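Local coordinates for protein C-glycoside 3-oxidase (Microbacterium trichothecenolyticum, PDB 7DVE) that oxidises the C3 hydroxyl of the sugar in C-glycosides such as isoorientin and mangiferin, using FAD and molecular oxygen and releasing hydrogen peroxide, at residues A[18-23]-A[269-274]; A[55-60]-A[64-69]; A[92-97]-A[351-356]; A[118-121]-A[125-128]; A[203-206]-A[210-213]. All coordinates share one frame; numbering follows the deposited sequence.

Contact 1. Residues A[18-23]-A[269-274]; sequences GPAGAT and VVAADA. With FAD (flavin-adenine dinucleotide), chain C.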
# COMPACT_ATOMS: atom_id res chain seq x y z
N GLY A 18 6.53 -3.22 -6.00
CA GLY A 18 6.10 -3.06 -4.63
C GLY A 18 5.68 -4.39 -4.05
O GLY A 18 5.82 -5.44 -4.68
N PRO A 19 5.14 -4.38 -2.83
CA PRO A 19 4.85 -5.65 -2.13
C PRO A 19 3.95 -6.62 -2.88
O PRO A 19 4.02 -7.82 -2.62
CB PRO A 19 4.20 -5.19 -0.82
CG PRO A 19 4.66 -3.76 -0.64
CD PRO A 19 4.87 -3.19 -2.00
N ALA A 20 3.11 -6.14 -3.81
CA ALA A 20 2.23 -7.07 -4.53
C ALA A 20 2.98 -7.86 -5.59
O ALA A 20 2.92 -9.10 -5.64
CB ALA A 20 1.06 -6.28 -5.15
N GLY A 21 3.71 -7.15 -6.46
CA GLY A 21 4.55 -7.83 -7.43
C GLY A 21 5.60 -8.69 -6.75
O GLY A 21 5.87 -9.82 -7.17
N ALA A 22 6.20 -8.16 -5.67
CA ALA A 22 7.16 -8.93 -4.90
C ALA A 22 6.53 -10.19 -4.32
O ALA A 22 7.18 -11.23 -4.24
CB ALA A 22 7.79 -8.09 -3.79
N THR A 23 5.26 -10.11 -3.89
CA THR A 23 4.63 -11.30 -3.33
C THR A 23 4.57 -12.40 -4.39
O THR A 23 4.89 -13.56 -4.11
CB THR A 23 3.23 -10.99 -2.81
OG1 THR A 23 3.34 -10.18 -1.64
CG2 THR A 23 2.51 -12.29 -2.43
N VAL A 269 1.40 -10.67 -14.60
CA VAL A 269 0.86 -10.15 -13.35
C VAL A 269 1.11 -8.66 -13.38
O VAL A 269 2.26 -8.23 -13.54
CB VAL A 269 1.50 -10.83 -12.13
CG1 VAL A 269 0.82 -10.37 -10.82
CG2 VAL A 269 1.46 -12.35 -12.26
N VAL A 270 0.05 -7.87 -13.30
CA VAL A 270 0.16 -6.42 -13.26
C VAL A 270 -0.10 -5.99 -11.82
O VAL A 270 -1.21 -6.14 -11.30
CB VAL A 270 -0.79 -5.72 -14.24
CG1 VAL A 270 -0.57 -4.22 -14.18
CG2 VAL A 270 -0.56 -6.20 -15.67
N ALA A 271 0.94 -5.48 -11.18
CA ALA A 271 0.88 -4.98 -9.81
C ALA A 271 1.45 -3.56 -9.85
O ALA A 271 2.51 -3.27 -9.28
CB ALA A 271 1.65 -5.89 -8.85
N ALA A 272 0.75 -2.68 -10.55
CA ALA A 272 1.27 -1.36 -10.85
C ALA A 272 0.62 -0.26 -10.01
O ALA A 272 0.73 0.92 -10.36
CB ALA A 272 1.09 -1.08 -12.34
N ASP A 273 0.01 -0.63 -8.88
CA ASP A 273 -0.79 0.19 -7.96
C ASP A 273 -2.19 0.32 -8.52
O ASP A 273 -2.43 -0.04 -9.68
CB ASP A 273 -0.15 1.56 -7.60
CG ASP A 273 -0.30 2.66 -8.70
OD1 ASP A 273 -1.34 2.80 -9.41
OD2 ASP A 273 0.67 3.45 -8.83
N ALA A 274 -3.13 0.84 -7.72
CA ALA A 274 -4.55 0.80 -8.06
C ALA A 274 -4.94 1.73 -9.21
O ALA A 274 -6.08 1.63 -9.70
CB ALA A 274 -5.40 1.16 -6.84
PA FAD C . 3.10 0.18 -5.19
O1A FAD C . 2.72 1.51 -5.74
O2A FAD C . 3.61 0.10 -3.81
O5B FAD C . 4.18 -0.35 -6.27
C5B FAD C . 3.81 -0.41 -7.65
C4B FAD C . 5.05 -0.29 -8.51
O4B FAD C . 4.58 -0.43 -9.88
C3B FAD C . 5.64 1.13 -8.42
O3B FAD C . 7.05 1.01 -8.11
C2B FAD C . 5.44 1.64 -9.86
O2B FAD C . 6.53 2.46 -10.29
C1B FAD C . 5.46 0.35 -10.67
N9A FAD C . 4.83 0.57 -12.02
C8A FAD C . 3.61 1.13 -12.15
N7A FAD C . 3.31 1.18 -13.45
C5A FAD C . 4.33 0.66 -14.14
C6A FAD C . 4.50 0.46 -15.46
N6A FAD C . 3.51 0.86 -16.25
N1A FAD C . 5.62 -0.10 -15.96
C2A FAD C . 6.61 -0.50 -15.07
N3A FAD C . 6.41 -0.30 -13.69
C4A FAD C . 5.27 0.27 -13.26
N1 FAD C . 0.13 1.16 3.63
C2 FAD C . -0.23 0.36 4.70
O2 FAD C . -0.82 -0.69 4.45
N3 FAD C . 0.06 0.75 6.01
C4 FAD C . 0.77 1.94 6.25
O4 FAD C . 1.04 2.27 7.41
C4X FAD C . 1.13 2.74 5.17
N5 FAD C . 1.76 3.93 5.33
C5X FAD C . 2.21 4.61 4.24
C6 FAD C . 2.99 5.77 4.38
C7 FAD C . 3.51 6.45 3.29
C7M FAD C . 4.38 7.72 3.48
C8 FAD C . 3.25 5.98 2.00
C8M FAD C . 3.82 6.72 0.78
C9 FAD C . 2.47 4.82 1.84
C9A FAD C . 1.94 4.14 2.95
N10 FAD C . 1.16 3.04 2.81
C10 FAD C . 0.80 2.33 3.88
C1' FAD C . 0.71 2.54 1.48
C2' FAD C . 1.55 1.41 0.88
O2' FAD C . 2.85 1.93 0.55
C3' FAD C . 0.83 0.80 -0.37
O3' FAD C . -0.44 0.25 0.02
C4' FAD C . 1.63 -0.37 -0.96
O4' FAD C . 2.93 0.08 -1.31
C5' FAD C . 0.93 -0.92 -2.23
O5' FAD C . 1.79 -1.86 -2.91
P FAD C . 1.67 -2.20 -4.48
O1P FAD C . 2.83 -3.01 -4.97
O2P FAD C . 0.30 -2.72 -4.66
O3P FAD C . 1.86 -0.83 -5.32
O HOH W 1 3.91 -4.05 -6.91
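Ala271 CB sits 3.4 Å from Gly21 N and 3.8 Å from Ala20 CB. This is the tight part of the contact. A single methyl group presses on the first turn of the helix that begins at Pro19. Gly21 presents bare backbone to the Ala271 methyl. Ala476 from a loop also touches both Ala20 and Ala271.

The looser side faces the FAD diphosphate. There the two segments are joined through a bridging water rather than directly. The water accepts from Gly21 N at 3.1 Å and, weakly, from Gly18 N. It donates to Ala271 O and to FAD O1P. Four partners thus surround it. Ala20 N gives O1P a further, weak bond of 3.3 Å that is nearly straight at 167°. Gly18 CA also lies against O1P, where a CB would clash. Farther along, Ala272 CB touches the adenine at N7A, 3.4 Å away, and Asp273 CB approaches O1A. The Asp273 carboxylate turns to Arg276 in a salt bridge.

The glycine spacing, the helix start facing the diphosphate and the bridging water fit the GxGxxG dinucleotide-binding motif of the Rossmann-type FAD domain in GMC oxidoreductases.

Contact 2. Residues A[55-60]-A[64-69]; sequences KNIADA and AHAQRR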
# COMPACT_ATOMS: atom_id res chain seq x y z
N LYS A 55 14.78 4.89 4.71
CA LYS A 55 15.40 5.12 6.02
C LYS A 55 16.54 4.15 6.34
O LYS A 55 17.13 4.23 7.43
CB LYS A 55 14.33 5.04 7.10
CG LYS A 55 13.25 6.11 7.00
CD LYS A 55 12.92 6.69 8.38
CE LYS A 55 11.96 7.85 8.26
NZ LYS A 55 11.34 8.14 9.58
N ASN A 56 16.86 3.22 5.45
CA ASN A 56 18.10 2.47 5.58
C ASN A 56 19.32 3.30 5.21
O ASN A 56 20.44 2.85 5.47
CB ASN A 56 18.06 1.23 4.69
CG ASN A 56 17.27 0.11 5.30
OD1 ASN A 56 17.72 -0.54 6.25
ND2 ASN A 56 16.07 -0.13 4.75
N ILE A 57 19.13 4.45 4.58
CA ILE A 57 20.23 5.27 4.07
C ILE A 57 20.61 6.28 5.15
O ILE A 57 19.79 7.11 5.55
CB ILE A 57 19.83 5.99 2.77
CG1 ILE A 57 19.36 4.99 1.72
CG2 ILE A 57 21.01 6.80 2.26
CD1 ILE A 57 18.59 5.64 0.57
N ALA A 58 21.87 6.22 5.59
CA ALA A 58 22.32 7.03 6.72
C ALA A 58 22.60 8.48 6.32
O ALA A 58 22.33 9.40 7.09
CB ALA A 58 23.58 6.42 7.34
N ASP A 59 23.18 8.69 5.15
CA ASP A 59 23.53 10.05 4.74
C ASP A 59 22.25 10.82 4.39
O ASP A 59 21.41 10.32 3.64
CB ASP A 59 24.48 10.01 3.55
CG ASP A 59 24.81 11.40 3.02
OD1 ASP A 59 25.49 12.16 3.74
OD2 ASP A 59 24.36 11.73 1.91
N ALA A 60 22.10 12.02 4.95
CA ALA A 60 20.86 12.75 4.72
C ALA A 60 20.73 13.21 3.27
O ALA A 60 19.63 13.17 2.70
CB ALA A 60 20.75 13.94 5.69
N ALA A 64 17.62 12.03 0.92
CA ALA A 64 16.78 12.97 0.19
C ALA A 64 16.85 12.71 -1.31
O ALA A 64 15.83 12.84 -2.01
CB ALA A 64 17.19 14.40 0.52
N HIS A 65 18.01 12.29 -1.80
CA HIS A 65 18.15 12.00 -3.23
C HIS A 65 17.37 10.75 -3.64
O HIS A 65 16.73 10.73 -4.69
CB HIS A 65 19.63 11.84 -3.58
CG HIS A 65 19.91 11.90 -5.05
ND1 HIS A 65 19.28 12.78 -5.90
CD2 HIS A 65 20.80 11.22 -5.81
CE1 HIS A 65 19.74 12.63 -7.12
NE2 HIS A 65 20.67 11.69 -7.10
N ALA A 66 17.42 9.70 -2.83
CA ALA A 66 16.60 8.52 -3.09
C ALA A 66 15.12 8.91 -3.18
O ALA A 66 14.39 8.46 -4.09
CB ALA A 66 16.82 7.51 -1.97
N GLN A 67 14.67 9.74 -2.24
CA GLN A 67 13.29 10.21 -2.30
C GLN A 67 13.01 10.94 -3.61
O GLN A 67 12.05 10.61 -4.33
CB GLN A 67 13.01 11.10 -1.09
CG GLN A 67 13.14 10.35 0.20
CD GLN A 67 12.96 11.22 1.42
OE1 GLN A 67 13.62 12.24 1.57
NE2 GLN A 67 12.07 10.81 2.30
N ARG A 68 13.84 11.93 -3.96
CA ARG A 68 13.57 12.74 -5.15
C ARG A 68 13.57 11.89 -6.41
O ARG A 68 12.73 12.08 -7.30
CB ARG A 68 14.59 13.88 -5.26
N ARG A 69 14.48 10.90 -6.49
CA ARG A 69 14.51 9.96 -7.60
C ARG A 69 13.27 9.08 -7.67
O ARG A 69 13.03 8.48 -8.73
CB ARG A 69 15.74 9.08 -7.50
CG ARG A 69 17.04 9.80 -7.78
CD ARG A 69 18.18 8.87 -7.46
NE ARG A 69 18.47 8.00 -8.59
CZ ARG A 69 19.07 6.83 -8.50
NH1 ARG A 69 19.44 6.32 -7.32
NH2 ARG A 69 19.32 6.14 -9.61
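Ile57 reaches the helix with the tip of its longer branch. CD1 lies 3.6 Å from Ala66 CB, methyl against methyl. The torsions explain the reach. CG1 is anti to the carbonyl carbon and beside the backbone N (chi1 -56°), and the chain then runs on extended to CD1 (chi2 164°). CG2 takes the place anti to the backbone N; the contact is made by CD1. Ala66 is buried and points its methyl toward the loop, where it also packs on Val46.

The second link is a backbone one. Ala64 N donates to Ala60 O at 2.9 Å, and the bond is almost straight at 173°. It belongs to the first turns of helix 60-69. Ala64 CB rests beside the same Ala60 O at 3.5 Å. Ala60 points its own methyl away from the 64-69 segment.

Asp59 stands at the N-cap. Its CG is anti to the backbone N, and OD2 accepts from Glu62 N just inside the helix. Within the helix, one turn apart, Arg69 CD lies over one face of the His65 ring, near its rim. Ile57 O is taken by Arg63 NE, which adds a polar tie between loop and helix.

The chemistry is thus mixed. The helix start is held by polar bonds, through the Asp59 cap and the Ala60 carbonyl. The preceding loop meets the helix both by a small apolar touch of two methyl groups and by the bond from Arg63 to Ile57 O.

Contact 3. Residues A[92-97]-A[351-356]; sequences RARPGT and SPVKLA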
# COMPACT_ATOMS: atom_id res chain seq x y z
N ARG A 92 0.53 19.60 -2.21
CA ARG A 92 1.90 19.10 -2.10
C ARG A 92 1.97 17.59 -1.87
O ARG A 92 1.17 17.04 -1.11
CB ARG A 92 2.64 19.80 -0.95
CG ARG A 92 3.47 21.00 -1.35
CD ARG A 92 4.63 21.23 -0.39
NE ARG A 92 5.81 21.76 -1.06
CZ ARG A 92 6.66 21.04 -1.77
NH1 ARG A 92 6.49 19.74 -1.95
NH2 ARG A 92 7.71 21.64 -2.33
N ALA A 93 2.95 16.94 -2.49
CA ALA A 93 3.21 15.53 -2.30
C ALA A 93 4.27 15.31 -1.22
O ALA A 93 5.25 16.06 -1.14
CB ALA A 93 3.67 14.89 -3.61
N ARG A 94 4.06 14.27 -0.40
CA ARG A 94 5.08 13.83 0.54
C ARG A 94 6.34 13.40 -0.21
O ARG A 94 6.25 12.89 -1.33
CB ARG A 94 4.58 12.64 1.35
CG ARG A 94 3.84 13.00 2.59
CD ARG A 94 2.90 11.87 2.87
NE ARG A 94 1.62 12.02 2.19
CZ ARG A 94 0.51 11.41 2.56
NH1 ARG A 94 0.49 10.59 3.61
NH2 ARG A 94 -0.61 11.60 1.86
N PRO A 95 7.52 13.58 0.40
CA PRO A 95 8.76 13.13 -0.26
C PRO A 95 8.69 11.66 -0.63
O PRO A 95 8.11 10.86 0.08
CB PRO A 95 9.85 13.41 0.79
CG PRO A 95 9.16 14.12 1.97
CD PRO A 95 7.78 14.49 1.54
N GLY A 96 9.26 11.33 -1.78
CA GLY A 96 9.18 9.99 -2.32
C GLY A 96 7.94 9.69 -3.13
O GLY A 96 7.80 8.57 -3.63
N THR A 97 7.02 10.64 -3.26
CA THR A 97 5.80 10.44 -4.04
C THR A 97 5.57 11.65 -4.93
O THR A 97 6.19 12.70 -4.77
CB THR A 97 4.57 10.22 -3.15
OG1 THR A 97 4.20 11.46 -2.55
CG2 THR A 97 4.85 9.21 -2.08
N SER A 351 4.53 8.40 11.66
CA SER A 351 3.27 8.82 11.08
C SER A 351 3.43 9.06 9.58
O SER A 351 4.48 9.51 9.14
CB SER A 351 2.76 10.10 11.75
OG SER A 351 1.92 10.84 10.88
N PRO A 352 2.43 8.74 8.75
CA PRO A 352 2.55 9.01 7.31
C PRO A 352 2.37 10.47 6.96
O PRO A 352 2.64 10.86 5.83
CB PRO A 352 1.42 8.16 6.70
CG PRO A 352 0.43 8.01 7.80
CD PRO A 352 1.22 7.98 9.08
N VAL A 353 1.90 11.28 7.89
CA VAL A 353 1.69 12.69 7.66
C VAL A 353 2.46 13.44 8.74
O VAL A 353 2.46 13.04 9.91
CB VAL A 353 0.19 13.06 7.71
CG1 VAL A 353 0.03 14.53 7.55
CG2 VAL A 353 -0.56 12.31 6.65
N LYS A 354 3.15 14.50 8.33
CA LYS A 354 3.73 15.45 9.26
C LYS A 354 2.60 16.16 10.00
O LYS A 354 1.87 16.95 9.40
CB LYS A 354 4.61 16.44 8.50
CG LYS A 354 5.30 17.46 9.38
CD LYS A 354 6.55 16.88 10.00
CE LYS A 354 7.54 17.97 10.38
NZ LYS A 354 6.85 19.23 10.78
N LEU A 355 2.44 15.86 11.29
CA LEU A 355 1.39 16.43 12.12
C LEU A 355 1.88 17.57 13.00
O LEU A 355 1.19 18.58 13.14
CB LEU A 355 0.78 15.35 13.02
CG LEU A 355 0.11 14.15 12.34
CD1 LEU A 355 -0.71 13.44 13.38
CD2 LEU A 355 -0.77 14.61 11.19
N ALA A 356 3.07 17.41 13.57
CA ALA A 356 3.66 18.37 14.49
C ALA A 356 5.15 18.07 14.60
O ALA A 356 5.66 17.11 14.02
CB ALA A 356 2.99 18.30 15.86
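Arg94 reaches across to Pro352 from the first residue of a type II beta turn, Arg94 to Thr97, with Gly96 at the position that suits glycine. Both segments are irregular loops beside the flavin pocket of this GMC-family enzyme.

In 351-356, Ser351 comes first. Its OG donates forward to Val353 O, a very short bond that spans the bend around the proline. Pro352 follows and carries the main link. Its carbonyl O accepts from Arg94 NH1 at 3.1 Å, with an N-H...O angle of 151°. The donor stands above the carbonyl plane, not on a lone pair, while the oxygen lies at the guanidinium edge. The arginine chain bends at chi3 (-87°), which turns the guanidinium toward the proline carbonyl. NH2 has its own partner, Ala441 O, so two carbonyls fix the group. Pro352 CB is 4.0 Å from Arg94 NH1, and the residue also borders FAD and Thr129.

Val353 is next. Its side chain and that of Arg94 cross at a slant. The branch that touches is Val353 CG2, the one beside the backbone N, which lies 3.6 Å from Arg94 NH1.

Contact 4. Residues A[118-121]-A[125-128]; sequences SSNV and AAHW. With FAD (flavin-adenine dinucleotide), chain C.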
# COMPACT_ATOMS: atom_id res chain seq x y z
N SER A 118 4.40 6.45 -6.37
CA SER A 118 5.86 6.32 -6.26
C SER A 118 6.37 5.51 -7.44
O SER A 118 5.75 4.53 -7.85
CB SER A 118 6.30 5.61 -4.95
OG SER A 118 6.07 6.40 -3.81
N SER A 119 7.51 5.90 -7.99
CA SER A 119 8.11 5.21 -9.14
C SER A 119 9.55 4.86 -8.77
O SER A 119 10.44 5.71 -8.91
CB SER A 119 8.05 6.07 -10.39
OG SER A 119 6.76 6.01 -10.98
N ASN A 120 9.76 3.63 -8.31
CA ASN A 120 11.06 3.19 -7.80
C ASN A 120 10.98 1.70 -7.48
O ASN A 120 9.90 1.14 -7.35
CB ASN A 120 11.48 3.97 -6.57
CG ASN A 120 10.47 3.87 -5.44
OD1 ASN A 120 9.59 4.73 -5.29
ND2 ASN A 120 10.58 2.80 -4.63
N VAL A 121 12.15 1.06 -7.38
CA VAL A 121 12.16 -0.33 -6.94
C VAL A 121 11.74 -0.37 -5.48
O VAL A 121 12.24 0.41 -4.66
CB VAL A 121 13.53 -0.98 -7.20
CG1 VAL A 121 13.61 -2.38 -6.58
CG2 VAL A 121 13.77 -1.09 -8.73
N ALA A 125 6.23 1.14 -0.85
CA ALA A 125 6.75 0.55 0.37
C ALA A 125 8.19 0.94 0.63
O ALA A 125 8.69 0.67 1.73
CB ALA A 125 6.60 -0.97 0.34
N ALA A 126 8.89 1.57 -0.32
CA ALA A 126 10.18 2.14 0.05
C ALA A 126 10.03 3.38 0.93
O ALA A 126 11.03 3.87 1.46
CB ALA A 126 11.00 2.48 -1.17
N HIS A 127 8.80 3.85 1.12
CA HIS A 127 8.55 5.12 1.79
C HIS A 127 7.48 5.04 2.86
O HIS A 127 7.20 6.07 3.50
CB HIS A 127 8.11 6.20 0.78
CG HIS A 127 8.94 6.24 -0.46
ND1 HIS A 127 10.13 6.94 -0.53
CD2 HIS A 127 8.78 5.66 -1.67
CE1 HIS A 127 10.66 6.80 -1.73
NE2 HIS A 127 9.85 6.03 -2.44
N TRP A 128 6.83 3.89 3.05
CA TRP A 128 5.63 3.80 3.86
C TRP A 128 5.97 3.76 5.35
O TRP A 128 7.14 3.77 5.75
CB TRP A 128 4.80 2.58 3.45
CG TRP A 128 5.36 1.22 3.82
CD1 TRP A 128 6.69 0.88 3.99
CD2 TRP A 128 4.61 0.03 4.04
NE1 TRP A 128 6.79 -0.47 4.28
CE2 TRP A 128 5.54 -1.01 4.34
CE3 TRP A 128 3.25 -0.27 4.03
CZ2 TRP A 128 5.13 -2.32 4.61
CZ3 TRP A 128 2.85 -1.59 4.31
CH2 TRP A 128 3.79 -2.59 4.60
PA FAD C . 3.10 0.18 -5.19
O1A FAD C . 2.72 1.51 -5.74
O2A FAD C . 3.61 0.10 -3.81
O5B FAD C . 4.18 -0.35 -6.27
C5B FAD C . 3.81 -0.41 -7.65
C4B FAD C . 5.05 -0.29 -8.51
O4B FAD C . 4.58 -0.43 -9.88
C3B FAD C . 5.64 1.13 -8.42
O3B FAD C . 7.05 1.01 -8.11
C2B FAD C . 5.44 1.64 -9.86
O2B FAD C . 6.53 2.46 -10.29
C1B FAD C . 5.46 0.35 -10.67
N9A FAD C . 4.83 0.57 -12.02
C8A FAD C . 3.61 1.13 -12.15
N7A FAD C . 3.31 1.18 -13.45
C5A FAD C . 4.33 0.66 -14.14
C6A FAD C . 4.50 0.46 -15.46
N6A FAD C . 3.51 0.86 -16.25
N1A FAD C . 5.62 -0.10 -15.96
C2A FAD C . 6.61 -0.50 -15.07
N3A FAD C . 6.41 -0.30 -13.69
C4A FAD C . 5.27 0.27 -13.26
N1 FAD C . 0.13 1.16 3.63
C2 FAD C . -0.23 0.36 4.70
O2 FAD C . -0.82 -0.69 4.45
N3 FAD C . 0.06 0.75 6.01
C4 FAD C . 0.77 1.94 6.25
O4 FAD C . 1.04 2.27 7.41
C4X FAD C . 1.13 2.74 5.17
N5 FAD C . 1.76 3.93 5.33
C5X FAD C . 2.21 4.61 4.24
C6 FAD C . 2.99 5.77 4.38
C7 FAD C . 3.51 6.45 3.29
C7M FAD C . 4.38 7.72 3.48
C8 FAD C . 3.25 5.98 2.00
C8M FAD C . 3.82 6.72 0.78
C9 FAD C . 2.47 4.82 1.84
C9A FAD C . 1.94 4.14 2.95
N10 FAD C . 1.16 3.04 2.81
C10 FAD C . 0.80 2.33 3.88
C1' FAD C . 0.71 2.54 1.48
C2' FAD C . 1.55 1.41 0.88
O2' FAD C . 2.85 1.93 0.55
C3' FAD C . 0.83 0.80 -0.37
O3' FAD C . -0.44 0.25 0.02
C4' FAD C . 1.63 -0.37 -0.96
O4' FAD C . 2.93 0.08 -1.31
C5' FAD C . 0.93 -0.92 -2.23
O5' FAD C . 1.79 -1.86 -2.91
P FAD C . 1.67 -2.20 -4.48
O1P FAD C . 2.83 -3.01 -4.97
O2P FAD C . 0.30 -2.72 -4.66
O3P FAD C . 1.86 -0.83 -5.32
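The His127 ring meets Asn120 edge-on. Asn120 OD1 lies in the ring plane and accepts from His127 NE2 at 3.1 Å, with an N-H...O angle of 157°. The amide stands almost upright to the ring, the planes 86° apart, and NE2 sits above the carbonyl plane of the amide. Ala126 CB covers one ring face near its rim. At His127 CD2 the ring is approached obliquely by Ser118 OG, 3.5 Å away. That hydroxyl has its hydrogen bond with Gly96 O.

The Trp128 ring has Ala125 CB over one face and FAD N1 in plane at its edge, nearest CE3 at 3.5 Å. Its CB lies against the isoalloxazine at C9A, 3.3 Å away. NE1 is held by Ser213 O.

The amide of Asn120 is fixed from both ends. CG lies between the backbone N and the carbonyl carbon (chi1 58°), which turns the group toward 125-128. Asn120 ND2 donates to Val121 O at 2.9 Å and also to Gly123 O, while OD1 serves His127. Ala126 CB packs on Asn120 ND2 at 3.5 Å.

The segments face different parts of the cofactor: Ser118, Ser119 and Asn120 line the adenosine ribose, and His127 and Trp128 border the flavin. Such a buried loop following the cofactor from ribose to isoalloxazine forms part of the FAD-binding site of this GMC oxidoreductase.

Contact 5. Residues A[203-206]-A[210-213]; sequences HRRD and LVWS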
# COMPACT_ATOMS: atom_id res chain seq x y z
N HIS A 203 11.68 -4.44 10.86
CA HIS A 203 12.72 -5.36 11.29
C HIS A 203 13.91 -4.57 11.81
O HIS A 203 14.02 -3.35 11.62
CB HIS A 203 13.19 -6.29 10.16
CG HIS A 203 13.87 -5.57 9.04
ND1 HIS A 203 13.18 -5.01 7.98
CD2 HIS A 203 15.17 -5.28 8.82
CE1 HIS A 203 14.03 -4.43 7.16
NE2 HIS A 203 15.25 -4.57 7.65
N ARG A 204 14.82 -5.27 12.48
CA ARG A 204 16.05 -4.68 12.96
C ARG A 204 17.17 -4.93 11.96
O ARG A 204 17.32 -6.03 11.43
CB ARG A 204 16.44 -5.25 14.32
CG ARG A 204 15.40 -4.98 15.38
CD ARG A 204 16.00 -4.65 16.72
NE ARG A 204 14.95 -4.19 17.61
CZ ARG A 204 14.91 -2.99 18.18
NH1 ARG A 204 15.89 -2.12 18.02
NH2 ARG A 204 13.86 -2.66 18.93
N ARG A 205 17.95 -3.89 11.70
CA ARG A 205 19.14 -4.09 10.91
C ARG A 205 20.17 -4.86 11.73
O ARG A 205 20.24 -4.71 12.96
CB ARG A 205 19.68 -2.74 10.44
CG ARG A 205 18.68 -1.97 9.54
CD ARG A 205 18.95 -0.47 9.55
NE ARG A 205 20.37 -0.21 9.32
CZ ARG A 205 20.96 -0.32 8.14
NH1 ARG A 205 20.27 -0.59 7.05
NH2 ARG A 205 22.28 -0.16 8.06
N ASP A 206 20.96 -5.70 11.05
CA ASP A 206 22.00 -6.45 11.75
C ASP A 206 22.83 -5.57 12.66
O ASP A 206 23.31 -6.03 13.69
CB ASP A 206 22.93 -7.18 10.77
CG ASP A 206 22.21 -8.20 9.94
OD1 ASP A 206 21.02 -8.51 10.22
OD2 ASP A 206 22.82 -8.68 8.97
N LEU A 210 15.99 -0.43 14.27
CA LEU A 210 14.66 -0.72 13.73
C LEU A 210 14.38 0.11 12.47
O LEU A 210 14.71 1.29 12.42
CB LEU A 210 13.63 -0.36 14.79
CG LEU A 210 12.33 -1.12 14.90
CD1 LEU A 210 12.58 -2.61 15.01
CD2 LEU A 210 11.55 -0.60 16.11
N VAL A 211 13.72 -0.51 11.47
CA VAL A 211 13.42 0.14 10.19
C VAL A 211 12.29 -0.59 9.47
O VAL A 211 12.11 -1.80 9.63
CB VAL A 211 14.70 0.22 9.31
CG1 VAL A 211 15.08 -1.16 8.79
CG2 VAL A 211 14.47 1.21 8.16
N TRP A 212 11.52 0.15 8.67
CA TRP A 212 10.37 -0.41 7.94
C TRP A 212 10.81 -1.45 6.91
O TRP A 212 11.87 -1.34 6.28
CB TRP A 212 9.57 0.70 7.23
CG TRP A 212 9.15 1.82 8.14
CD1 TRP A 212 9.51 3.14 8.04
CD2 TRP A 212 8.32 1.72 9.31
NE1 TRP A 212 8.96 3.86 9.08
CE2 TRP A 212 8.22 3.02 9.86
CE3 TRP A 212 7.64 0.67 9.94
CZ2 TRP A 212 7.46 3.30 11.00
CZ3 TRP A 212 6.90 0.94 11.08
CH2 TRP A 212 6.81 2.25 11.60
N SER A 213 9.96 -2.45 6.72
CA SER A 213 10.18 -3.58 5.81
C SER A 213 9.36 -3.40 4.54
O SER A 213 8.19 -3.01 4.60
CB SER A 213 9.77 -4.89 6.49
OG SER A 213 10.61 -5.19 7.60
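His203 and Val211 form an antiparallel hydrogen-bonded pair. His203 N donates to Val211 O at 2.9 Å, and Val211 N returns a bond of equal length to His203 O. The next pair, Arg204 with Leu210, is non-hydrogen-bonded, and their CA atoms approach to 4.3 Å. Leu210 CA adds a C-H...O contact to His203 O.

One polar side-chain bond crosses the hairpin. His203 ND1 and Ser213 OG are 2.6 Å apart and nearly in line, at 176°. Either may be the donor. The oxygen comes at the ring edge. With CG between the backbone N and the carbonyl carbon (chi1 65°), the ring lies beside Val211 and within bonding distance of Ser213 OG, and this bond would help fix its rotation.

The CH-pi and van der Waals contacts lie on both faces of the sheet. On the face with His203, Val211 CG1 sits over the imidazole in a CH-pi contact, 3.9 Å from the ring centroid. Arg205 CG packs on Val211 CG1 at 3.8 Å. On the face with Arg204, Leu210 CD1 touches Arg204 CG at 3.7 Å and lies over one face of its guanidinium. The charged end continues to a salt bridge with Glu326, and Arg205 turns its own end to Asn56.

The pair closes the beta hairpin of strands 196-204 and 210-212, in the antiparallel sheet, with His203 against helix 215-224 and Trp212 against Leu200 and Val202 of strand 196-204.

Contacts 1 and 4 both touch FAD, with centres 12 Å apart, and meet where Pro19 CG lies 3.5 Å from Ala125 CB. Contact 3 joins contact 4 through Gly96 O and Ser118 OG, 2.8 Å apart. Its Pro352 borders FAD and has its side chain about 7 Å from that of His444, the inferred proton acceptor. Contact 5 reaches contact 4 by Ser213 O, 2.9 Å from Trp128 NE1. Contact 2 stands farther out, its Ala66 side chain about 13 Å from FAD. It touches contact 5 through Asn56 OD1 and Arg205 NH1, and contact 3 through Gln67 packing on Pro95. Contacts 2, 4 and 5 are nested inside the loop closed by contact 1.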